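Local coordinates for protein family 88 glycosyl hydrolase (Bacteroides thetaiotaomicron, PDB 5NOA) that belongs to glycoside hydrolase family 88 and probably cleaves glycosidic bonds in complex plant glycans, in a human gut bacterium, at residues Y111-D116 against N153-W158; H215-G220 against M278-H283; R256-A261 against N305-S310. One frame throughout, in Å; residues are numbered along the deposited sequence.

Interaction 1. Residues Y111-D116 against N153-W158; sequences YVLFGD and NDYWWW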
loop_
_atom_site.group_PDB
_atom_site.type_symbol
_atom_site.label_atom_id
_atom_site.label_comp_id
_atom_site.label_asym_id
_atom_site.label_seq_id
_atom_site.Cartn_x
_atom_site.Cartn_y
_atom_site.Cartn_z
ATOM N N TYR A 111 -1.173 -1.610 21.294
ATOM C CA TYR A 111 -1.896 -1.791 20.042
ATOM C C TYR A 111 -1.192 -2.778 19.119
ATOM O O TYR A 111 -1.027 -2.550 17.923
ATOM C CB TYR A 111 -2.181 -0.413 19.421
ATOM C CG TYR A 111 -3.341 0.200 20.161
ATOM C CD1 TYR A 111 -3.165 0.829 21.391
ATOM C CD2 TYR A 111 -4.633 0.101 19.675
ATOM C CE1 TYR A 111 -4.242 1.278 22.119
ATOM C CE2 TYR A 111 -5.719 0.566 20.386
ATOM C CZ TYR A 111 -5.526 1.156 21.619
ATOM O OH TYR A 111 -6.613 1.634 22.307
ATOM N N VAL A 112 -0.853 -3.918 19.690
ATOM C CA VAL A 112 -0.062 -4.933 19.022
ATOM C C VAL A 112 -0.821 -5.639 17.913
ATOM O O VAL A 112 -0.227 -6.065 16.921
ATOM C CB VAL A 112 0.433 -5.948 20.094
ATOM C CG1 VAL A 112 1.169 -7.140 19.481
ATOM C CG2 VAL A 112 1.297 -5.271 21.129
ATOM N N LEU A 113 -2.131 -5.742 18.078
ATOM C CA LEU A 113 -3.000 -6.422 17.113
ATOM C C LEU A 113 -3.623 -5.503 16.073
ATOM O O LEU A 113 -4.405 -5.952 15.235
ATOM C CB LEU A 113 -4.076 -7.220 17.847
ATOM C CG LEU A 113 -3.547 -8.334 18.755
ATOM C CD1 LEU A 113 -4.712 -8.934 19.534
ATOM C CD2 LEU A 113 -2.763 -9.342 17.936
ATOM N N PHE A 114 -3.301 -4.216 16.162
ATOM C CA PHE A 114 -3.752 -3.238 15.194
ATOM C C PHE A 114 -2.827 -3.287 13.994
ATOM O O PHE A 114 -1.615 -3.117 14.132
ATOM C CB PHE A 114 -3.709 -1.861 15.855
ATOM C CG PHE A 114 -4.194 -0.724 14.988
ATOM C CD1 PHE A 114 -5.253 -0.862 14.073
ATOM C CD2 PHE A 114 -3.603 0.520 15.119
ATOM C CE1 PHE A 114 -5.680 0.207 13.323
ATOM C CE2 PHE A 114 -4.024 1.579 14.353
ATOM C CZ PHE A 114 -5.045 1.411 13.447
ATOM N N GLY A 115 -3.383 -3.505 12.797
ATOM C CA GLY A 115 -2.586 -3.660 11.612
ATOM C C GLY A 115 -1.657 -2.529 11.300
ATOM O O GLY A 115 -0.604 -2.765 10.662
ATOM N N ASP A 116 -1.969 -1.307 11.738
ATOM C CA ASP A 116 -1.004 -0.224 11.565
ATOM C C ASP A 116 0.332 -0.452 12.288
ATOM O O ASP A 116 1.334 0.162 11.918
ATOM C CB ASP A 116 -1.614 1.110 11.991
ATOM C CG ASP A 116 -2.551 1.724 10.955
ATOM O OD1 ASP A 116 -2.651 1.197 9.841
ATOM O OD2 ASP A 116 -3.120 2.790 11.291
ATOM N N ASN A 153 -12.784 -12.528 13.870
ATOM C CA ASN A 153 -12.581 -12.412 12.418
ATOM C C ASN A 153 -12.476 -10.966 11.925
ATOM O O ASN A 153 -12.392 -10.758 10.731
ATOM C CB ASN A 153 -13.691 -13.145 11.631
ATOM C CG ASN A 153 -15.004 -12.406 11.636
ATOM O OD1 ASN A 153 -15.289 -11.641 12.544
ATOM N ND2 ASN A 153 -15.829 -12.638 10.624
ATOM N N ASP A 154 -12.497 -10.005 12.850
ATOM C CA ASP A 154 -12.787 -8.608 12.500
ATOM C C ASP A 154 -11.563 -7.682 12.689
ATOM O O ASP A 154 -11.716 -6.478 12.926
ATOM C CB ASP A 154 -13.982 -8.087 13.301
ATOM C CG ASP A 154 -13.769 -8.117 14.789
ATOM O OD1 ASP A 154 -12.810 -8.719 15.280
ATOM O OD2 ASP A 154 -14.653 -7.572 15.471
ATOM N N TYR A 155 -10.380 -8.251 12.553
ATOM C CA TYR A 155 -9.149 -7.486 12.689
ATOM C C TYR A 155 -8.971 -6.421 11.612
ATOM O O TYR A 155 -8.286 -5.442 11.869
ATOM C CB TYR A 155 -7.918 -8.413 12.722
ATOM C CG TYR A 155 -7.845 -9.197 14.016
ATOM C CD1 TYR A 155 -7.444 -8.560 15.174
ATOM C CD2 TYR A 155 -8.243 -10.535 14.099
ATOM C CE1 TYR A 155 -7.442 -9.224 16.384
ATOM C CE2 TYR A 155 -8.188 -11.206 15.319
ATOM C CZ TYR A 155 -7.796 -10.542 16.449
ATOM O OH TYR A 155 -7.758 -11.145 17.686
ATOM N N TRP A 156 -9.492 -6.658 10.407
ATOM C CA TRP A 156 -9.281 -5.750 9.260
ATOM C C TRP A 156 -10.580 -4.992 9.005
ATOM O O TRP A 156 -11.391 -5.325 8.124
ATOM C CB TRP A 156 -8.788 -6.489 8.028
ATOM C CG TRP A 156 -7.485 -7.198 8.241
ATOM C CD1 TRP A 156 -6.623 -7.046 9.301
ATOM C CD2 TRP A 156 -6.913 -8.231 7.412
ATOM N NE1 TRP A 156 -5.576 -7.927 9.178
ATOM C CE2 TRP A 156 -5.719 -8.649 8.023
ATOM C CE3 TRP A 156 -7.295 -8.849 6.195
ATOM C CZ2 TRP A 156 -4.923 -9.660 7.474
ATOM C CZ3 TRP A 156 -6.530 -9.812 5.684
ATOM C CH2 TRP A 156 -5.355 -10.216 6.302
ATOM N N TRP A 157 -10.784 -3.958 9.822
ATOM C CA TRP A 157 -12.019 -3.192 9.880
ATOM C C TRP A 157 -11.959 -1.844 9.156
ATOM O O TRP A 157 -12.922 -1.084 9.182
ATOM C CB TRP A 157 -12.488 -3.005 11.348
ATOM C CG TRP A 157 -11.414 -2.443 12.217
ATOM C CD1 TRP A 157 -10.534 -3.149 13.000
ATOM C CD2 TRP A 157 -11.073 -1.057 12.400
ATOM N NE1 TRP A 157 -9.660 -2.299 13.600
ATOM C CE2 TRP A 157 -9.986 -1.012 13.287
ATOM C CE3 TRP A 157 -11.608 0.153 11.933
ATOM C CZ2 TRP A 157 -9.397 0.168 13.671
ATOM C CZ3 TRP A 157 -11.039 1.302 12.340
ATOM C CH2 TRP A 157 -9.936 1.317 13.182
ATOM N N TRP A 158 -10.836 -1.575 8.506
ATOM C CA TRP A 158 -10.686 -0.368 7.703
ATOM C C TRP A 158 -9.869 -0.756 6.474
ATOM O O TRP A 158 -9.055 -1.675 6.512
ATOM C CB TRP A 158 -10.030 0.766 8.522
ATOM C CG TRP A 158 -8.538 0.645 8.764
ATOM C CD1 TRP A 158 -7.600 1.499 8.287
ATOM C CD2 TRP A 158 -7.815 -0.357 9.506
ATOM N NE1 TRP A 158 -6.357 1.108 8.664
ATOM C CE2 TRP A 158 -6.445 -0.021 9.418
ATOM C CE3 TRP A 158 -8.174 -1.480 10.270
ATOM C CZ2 TRP A 158 -5.456 -0.799 9.946
ATOM C CZ3 TRP A 158 -7.170 -2.249 10.838
ATOM C CH2 TRP A 158 -5.821 -1.910 10.647
HETATM O O HOH W 1 -5.664 -5.296 12.860
#
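F114 and W158 carry the aromatic part of the contact: CE1 of F114 lies 3.4 Å from CH2 of W158, over one face of the indole but offset toward its rim. The ring planes are 41° apart, an oblique pairing. CZ2 of W157 touches the same F114 CE1 at 3.7 Å. CG of W158 stands between its backbone N and carbonyl carbon (chi1 75°), from where the indole extends across to F114. Glycine suits position 115, since a CB there would come about 3.0 Å from CH2 of W158. Both segments lie in connections between helices, as expected of the all-helical six-hairpin clan, 111-116 running into a 3-10 segment at 115-116.

Apolar packing away from the indoles is thinner: CD1 of L113 lies 4.2 Å from CE1 of Y155, whose hydroxyl bonds to T150.

No direct hydrogen bond joins the segments. OD1 of D116 meets the edge of W158, 3.4 Å from carbon CZ2, its carboxylate nearly perpendicular to the indole. A water bridges the backbones, donating to L113 O and Y155 O and accepting weakly from G115 N. An alanine at W158 would probably open a gap beside G115 and leave F114 without the indole face beneath CE1.

Interaction 2. Residues H215-G220 against M278-H283; sequences HKSVNG and MLDAQH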
loop_
_atom_site.group_PDB
_atom_site.type_symbol
_atom_site.label_atom_id
_atom_site.label_comp_id
_atom_site.label_asym_id
_atom_site.label_seq_id
_atom_site.Cartn_x
_atom_site.Cartn_y
_atom_site.Cartn_z
ATOM N N HIS A 215 -24.348 7.747 4.009
ATOM C CA HIS A 215 -23.302 8.724 3.711
ATOM C C HIS A 215 -23.186 8.883 2.195
ATOM O O HIS A 215 -23.201 7.902 1.456
ATOM C CB HIS A 215 -21.983 8.268 4.334
ATOM C CG HIS A 215 -20.838 9.152 3.964
ATOM N ND1 HIS A 215 -20.684 10.426 4.473
ATOM C CD2 HIS A 215 -19.847 8.977 3.066
ATOM C CE1 HIS A 215 -19.625 10.983 3.910
ATOM N NE2 HIS A 215 -19.103 10.123 3.049
ATOM N N LYS A 216 -23.098 10.131 1.751
ATOM C CA LYS A 216 -22.840 10.476 0.369
ATOM C C LYS A 216 -21.780 11.554 0.324
ATOM O O LYS A 216 -21.561 12.282 1.295
ATOM C CB LYS A 216 -24.103 10.991 -0.316
ATOM C CG LYS A 216 -25.330 10.122 -0.139
ATOM C CD LYS A 216 -26.533 10.663 -0.923
ATOM C CE LYS A 216 -27.773 9.783 -0.798
ATOM N NZ LYS A 216 -28.409 9.943 0.529
ATOM N N SER A 217 -21.179 11.708 -0.842
ATOM C CA SER A 217 -20.334 12.877 -1.090
ATOM C C SER A 217 -21.206 14.137 -1.056
ATOM O O SER A 217 -22.438 14.065 -1.053
ATOM C CB SER A 217 -19.612 12.772 -2.451
ATOM O OG SER A 217 -20.498 12.966 -3.523
ATOM N N VAL A 218 -20.592 15.324 -1.081
ATOM C CA VAL A 218 -21.418 16.541 -0.945
ATOM C C VAL A 218 -22.379 16.716 -2.120
ATOM O O VAL A 218 -23.406 17.362 -1.969
ATOM C CB VAL A 218 -20.630 17.855 -0.738
ATOM C CG1 VAL A 218 -19.768 17.791 0.519
ATOM C CG2 VAL A 218 -19.833 18.213 -1.971
ATOM N N ASN A 219 -22.054 16.123 -3.276
ATOM C CA ASN A 219 -22.924 16.182 -4.468
ATOM C C ASN A 219 -23.707 14.889 -4.745
ATOM O O ASN A 219 -24.175 14.656 -5.859
ATOM C CB ASN A 219 -22.062 16.548 -5.655
ATOM C CG ASN A 219 -21.398 17.884 -5.433
ATOM O OD1 ASN A 219 -22.092 18.893 -5.251
ATOM N ND2 ASN A 219 -20.042 17.878 -5.306
ATOM N N GLY A 220 -23.843 14.042 -3.728
ATOM C CA GLY A 220 -24.774 12.932 -3.781
ATOM C C GLY A 220 -24.227 11.645 -4.381
ATOM O O GLY A 220 -24.999 10.754 -4.666
ATOM N N MET A 278 -13.271 9.474 -5.084
ATOM C CA MET A 278 -12.943 8.977 -6.437
ATOM C C MET A 278 -14.017 9.271 -7.461
ATOM O O MET A 278 -13.690 9.498 -8.621
ATOM C CB MET A 278 -12.735 7.465 -6.377
ATOM C CG MET A 278 -11.513 7.061 -5.588
ATOM S SD MET A 278 -11.396 5.265 -5.266
ATOM C CE MET A 278 -11.100 4.636 -6.930
ATOM N N LEU A 279 -15.290 9.231 -7.030
ATOM C CA LEU A 279 -16.429 9.396 -7.929
ATOM C C LEU A 279 -17.011 10.805 -7.900
ATOM O O LEU A 279 -18.020 11.040 -8.531
ATOM C CB LEU A 279 -17.519 8.378 -7.610
ATOM C CG LEU A 279 -17.102 6.922 -7.588
ATOM C CD1 LEU A 279 -18.306 6.030 -7.340
ATOM C CD2 LEU A 279 -16.401 6.475 -8.834
ATOM N N ASP A 280 -16.389 11.743 -7.199
ATOM C CA ASP A 280 -16.932 13.099 -7.109
ATOM C C ASP A 280 -15.800 14.088 -7.029
ATOM O O ASP A 280 -15.351 14.440 -5.933
ATOM C CB ASP A 280 -17.852 13.237 -5.898
ATOM C CG ASP A 280 -18.572 14.608 -5.838
ATOM O OD1 ASP A 280 -18.226 15.504 -6.626
ATOM O OD2 ASP A 280 -19.456 14.799 -4.965
ATOM N N ALA A 281 -15.322 14.519 -8.199
ATOM C CA ALA A 281 -14.191 15.450 -8.243
ATOM C C ALA A 281 -14.468 16.767 -7.516
ATOM O O ALA A 281 -13.570 17.321 -6.919
ATOM C CB ALA A 281 -13.763 15.741 -9.671
ATOM N N GLN A 282 -15.709 17.237 -7.488
ATOM C CA GLN A 282 -16.002 18.535 -6.858
ATOM C C GLN A 282 -16.046 18.476 -5.347
ATOM O O GLN A 282 -15.908 19.490 -4.676
ATOM C CB GLN A 282 -17.330 19.120 -7.377
ATOM C CG GLN A 282 -17.485 19.192 -8.888
ATOM C CD GLN A 282 -16.306 19.849 -9.556
ATOM O OE1 GLN A 282 -15.676 19.273 -10.456
ATOM N NE2 GLN A 282 -15.990 21.064 -9.121
ATOM N N HIS A 283 -16.225 17.294 -4.787
ATOM C CA HIS A 283 -16.281 17.160 -3.335
ATOM C C HIS A 283 -14.976 17.625 -2.675
ATOM O O HIS A 283 -14.979 18.249 -1.631
ATOM C CB HIS A 283 -16.642 15.696 -3.040
ATOM C CG HIS A 283 -16.585 15.305 -1.618
ATOM N ND1 HIS A 283 -17.693 15.295 -0.813
ATOM C CD2 HIS A 283 -15.545 14.918 -0.842
ATOM C CE1 HIS A 283 -17.355 14.867 0.385
ATOM N NE2 HIS A 283 -16.058 14.622 0.389
HETATM O O HOH W 2 -18.852 20.398 -4.437
#
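OD2 of D280 is gripped from two directions. The hydroxyl of S217 donates to its anti lone pair, OG to OD2 2.6 Å, while ND2 of N219 reaches its syn lone pair at 3.2 Å. The same amide nitrogen also bonds OD1 of D280, 3.3 Å away, again on the syn side, so a single N-H forks between the two oxygens, with the amide and carboxylate planes 57° apart. A weak bond from N219 N to OD2 adds to the grip. Aspartate fits because its short carboxylate offers two oxygens to these donors; CG lies anti to the backbone N (chi1 -174°), and OD1 still receives weak bonds from Q282 N and H283 N of its own segment.

Beside it, V218 N donates to ND1 of H283 at 2.9 Å and 161°, nearly in the ring plane; ND1 thus acts as the acceptor. CG1 of V218 rests 3.5 Å from that ND1. Residues S217-G220 form a type I turn that ends on G220, whose positive phi calls for glycine, and S217 OG also accepts from K221 N.

The turn belongs to the loop between strand 203-204 and helix 226-242. The partner segment, between helices 250-266 and 289-304, places M278 against A226 and D229 of helix 226-242 and L279 against L203.

Interaction 3. Residues R256-A261 against N305-S310; sequences RFRTLA and NGFLDS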
loop_
_atom_site.group_PDB
_atom_site.type_symbol
_atom_site.label_atom_id
_atom_site.label_comp_id
_atom_site.label_asym_id
_atom_site.label_seq_id
_atom_site.Cartn_x
_atom_site.Cartn_y
_atom_site.Cartn_z
ATOM N N ARG A 256 -11.394 -10.510 -7.294
ATOM C CA ARG A 256 -11.576 -9.200 -6.676
ATOM C C ARG A 256 -10.588 -8.171 -7.199
ATOM O O ARG A 256 -10.935 -7.011 -7.389
ATOM C CB ARG A 256 -11.485 -9.293 -5.153
ATOM C CG ARG A 256 -11.672 -7.985 -4.418
ATOM C CD ARG A 256 -13.003 -7.291 -4.597
ATOM N NE ARG A 256 -14.054 -8.029 -3.926
ATOM C CZ ARG A 256 -15.016 -8.704 -4.517
ATOM N NH1 ARG A 256 -15.098 -8.808 -5.869
ATOM N NH2 ARG A 256 -15.882 -9.350 -3.761
ATOM N N PHE A 257 -9.348 -8.577 -7.385
ATOM C CA PHE A 257 -8.359 -7.679 -7.975
ATOM C C PHE A 257 -8.836 -7.165 -9.334
ATOM O O PHE A 257 -8.744 -5.981 -9.597
ATOM C CB PHE A 257 -7.041 -8.423 -8.092
ATOM C CG PHE A 257 -5.906 -7.610 -8.606
ATOM C CD1 PHE A 257 -5.373 -6.575 -7.886
ATOM C CD2 PHE A 257 -5.274 -7.964 -9.774
ATOM C CE1 PHE A 257 -4.274 -5.855 -8.340
ATOM C CE2 PHE A 257 -4.193 -7.243 -10.240
ATOM C CZ PHE A 257 -3.703 -6.189 -9.526
ATOM N N ARG A 258 -9.371 -8.062 -10.156
ATOM C CA ARG A 258 -9.847 -7.647 -11.461
ATOM C C ARG A 258 -11.047 -6.702 -11.383
ATOM O O ARG A 258 -11.116 -5.750 -12.172
ATOM C CB ARG A 258 -10.200 -8.848 -12.326
ATOM C CG ARG A 258 -8.946 -9.623 -12.737
ATOM C CD ARG A 258 -9.333 -10.663 -13.743
ATOM N NE ARG A 258 -8.267 -11.531 -14.143
ATOM C CZ ARG A 258 -8.303 -12.853 -14.139
ATOM N NH1 ARG A 258 -9.369 -13.555 -13.782
ATOM N NH2 ARG A 258 -7.220 -13.469 -14.546
ATOM N N THR A 259 -11.987 -6.965 -10.455
ATOM C CA THR A 259 -13.170 -6.091 -10.349
ATOM C C THR A 259 -12.769 -4.702 -9.848
ATOM O O THR A 259 -13.194 -3.662 -10.374
ATOM C CB THR A 259 -14.289 -6.684 -9.464
ATOM O OG1 THR A 259 -13.946 -6.794 -8.044
ATOM C CG2 THR A 259 -14.761 -7.963 -10.011
ATOM N N LEU A 260 -11.915 -4.692 -8.845
ATOM C CA LEU A 260 -11.445 -3.419 -8.289
ATOM C C LEU A 260 -10.643 -2.636 -9.324
ATOM O O LEU A 260 -10.853 -1.435 -9.505
ATOM C CB LEU A 260 -10.606 -3.700 -7.050
ATOM C CG LEU A 260 -10.069 -2.511 -6.302
ATOM C CD1 LEU A 260 -11.175 -1.609 -5.822
ATOM C CD2 LEU A 260 -9.165 -2.936 -5.158
ATOM N N ALA A 261 -9.765 -3.331 -10.040
ATOM C CA ALA A 261 -9.003 -2.633 -11.079
ATOM C C ALA A 261 -9.878 -1.966 -12.121
ATOM O O ALA A 261 -9.638 -0.824 -12.546
ATOM C CB ALA A 261 -8.054 -3.604 -11.776
ATOM N N ASN A 305 1.929 -8.873 -14.538
ATOM C CA ASN A 305 1.916 -10.196 -13.954
ATOM C C ASN A 305 0.735 -11.017 -14.411
ATOM O O ASN A 305 0.485 -12.066 -13.857
ATOM C CB ASN A 305 2.077 -10.127 -12.445
ATOM C CG ASN A 305 3.445 -9.668 -12.059
ATOM O OD1 ASN A 305 4.330 -10.492 -11.828
ATOM N ND2 ASN A 305 3.651 -8.352 -12.019
ATOM N N GLY A 306 0.068 -10.573 -15.466
ATOM C CA GLY A 306 -0.828 -11.418 -16.206
ATOM C C GLY A 306 -2.223 -11.558 -15.663
ATOM O O GLY A 306 -2.945 -12.468 -16.039
ATOM N N PHE A 307 -2.601 -10.641 -14.796
ATOM C CA PHE A 307 -3.949 -10.630 -14.236
ATOM C C PHE A 307 -4.885 -9.624 -14.844
ATOM O O PHE A 307 -6.104 -9.795 -14.738
ATOM C CB PHE A 307 -3.856 -10.435 -12.733
ATOM C CG PHE A 307 -3.106 -11.523 -12.057
ATOM C CD1 PHE A 307 -3.640 -12.799 -11.983
ATOM C CD2 PHE A 307 -1.849 -11.301 -11.545
ATOM C CE1 PHE A 307 -2.936 -13.819 -11.390
ATOM C CE2 PHE A 307 -1.130 -12.323 -10.954
ATOM C CZ PHE A 307 -1.679 -13.580 -10.871
ATOM N N LEU A 308 -4.338 -8.578 -15.454
ATOM C CA LEU A 308 -5.117 -7.479 -16.013
ATOM C C LEU A 308 -4.854 -7.317 -17.481
ATOM O O LEU A 308 -3.742 -7.569 -17.931
ATOM C CB LEU A 308 -4.795 -6.135 -15.299
ATOM C CG LEU A 308 -5.062 -6.118 -13.803
ATOM C CD1 LEU A 308 -4.675 -4.750 -13.264
ATOM C CD2 LEU A 308 -6.509 -6.446 -13.476
ATOM N N ASP A 309 -5.869 -6.889 -18.207
ATOM C CA ASP A 309 -5.827 -6.755 -19.661
ATOM C C ASP A 309 -4.873 -5.626 -20.081
ATOM O O ASP A 309 -5.132 -4.460 -19.821
ATOM C CB ASP A 309 -7.261 -6.484 -20.122
ATOM C CG ASP A 309 -7.451 -6.379 -21.637
ATOM O OD1 ASP A 309 -6.608 -5.805 -22.322
ATOM O OD2 ASP A 309 -8.528 -6.822 -22.108
ATOM N N SER A 310 -3.770 -5.956 -20.743
ATOM C CA SER A 310 -2.763 -4.942 -21.126
ATOM C C SER A 310 -3.307 -3.774 -21.902
ATOM O O SER A 310 -3.023 -2.618 -21.608
ATOM C CB SER A 310 -1.655 -5.584 -21.948
ATOM O OG SER A 310 -1.028 -6.568 -21.168
#
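R258, on helix 250-266, and L308, in the loop joining helices 289-304 and 310-328, make the closest backbone approach, 6.6 Å between their CA atoms. The polar link runs from a side chain to the backbone: NE of R258 donates to O of F307 at 2.8 Å and 160°. The oxygen lies in the guanidinium plane and NE in that of the carbonyl, which suits the bond. An arginine suits an exposed helix position here because its chain, extended from CG to NE, spans to the loop.

The rest of the contact is apolar. CE2 of F257 lies 3.8 Å from CG of L308, while CB of F307 comes up at the edge of the F257 ring. One turn further along the helix, CB of A261 is 3.7 Å from CD2 of L308, and its small size lets the leucine come close. L308 also packs on L299 and V303 of helix 289-304, whereas F257 reaches L233 and L236 of helix 226-242. D309 is the N-cap of the next helix, its OD1 accepting from H312 N. A short interhelical loop folded against a neighbouring helix is consistent with the alpha-helical hairpin architecture of the six-hairpin clan.

Interactions 1 and 3 are mostly buried, whereas interaction 2 is only partly so and lies farther from the centre of the chain. The chemistry follows: interaction 1 depends on aromatic rings and a bridging water, interaction 3 on an apolar cluster with one hydrogen bond at its exposed side, and interaction 2 on a network of polar bonds between two loops. Interactions 2 and 3 concern overlapping elements, since helices 250-266 and 289-304 flank segment 278-283 and also frame the contact of 256-261 with 305-310; their segments alternate along the chain, and their nearest atoms are about 6 Å apart. Interaction 1 is complete before either opens, and joins loops around helices 120-130 and 135-149.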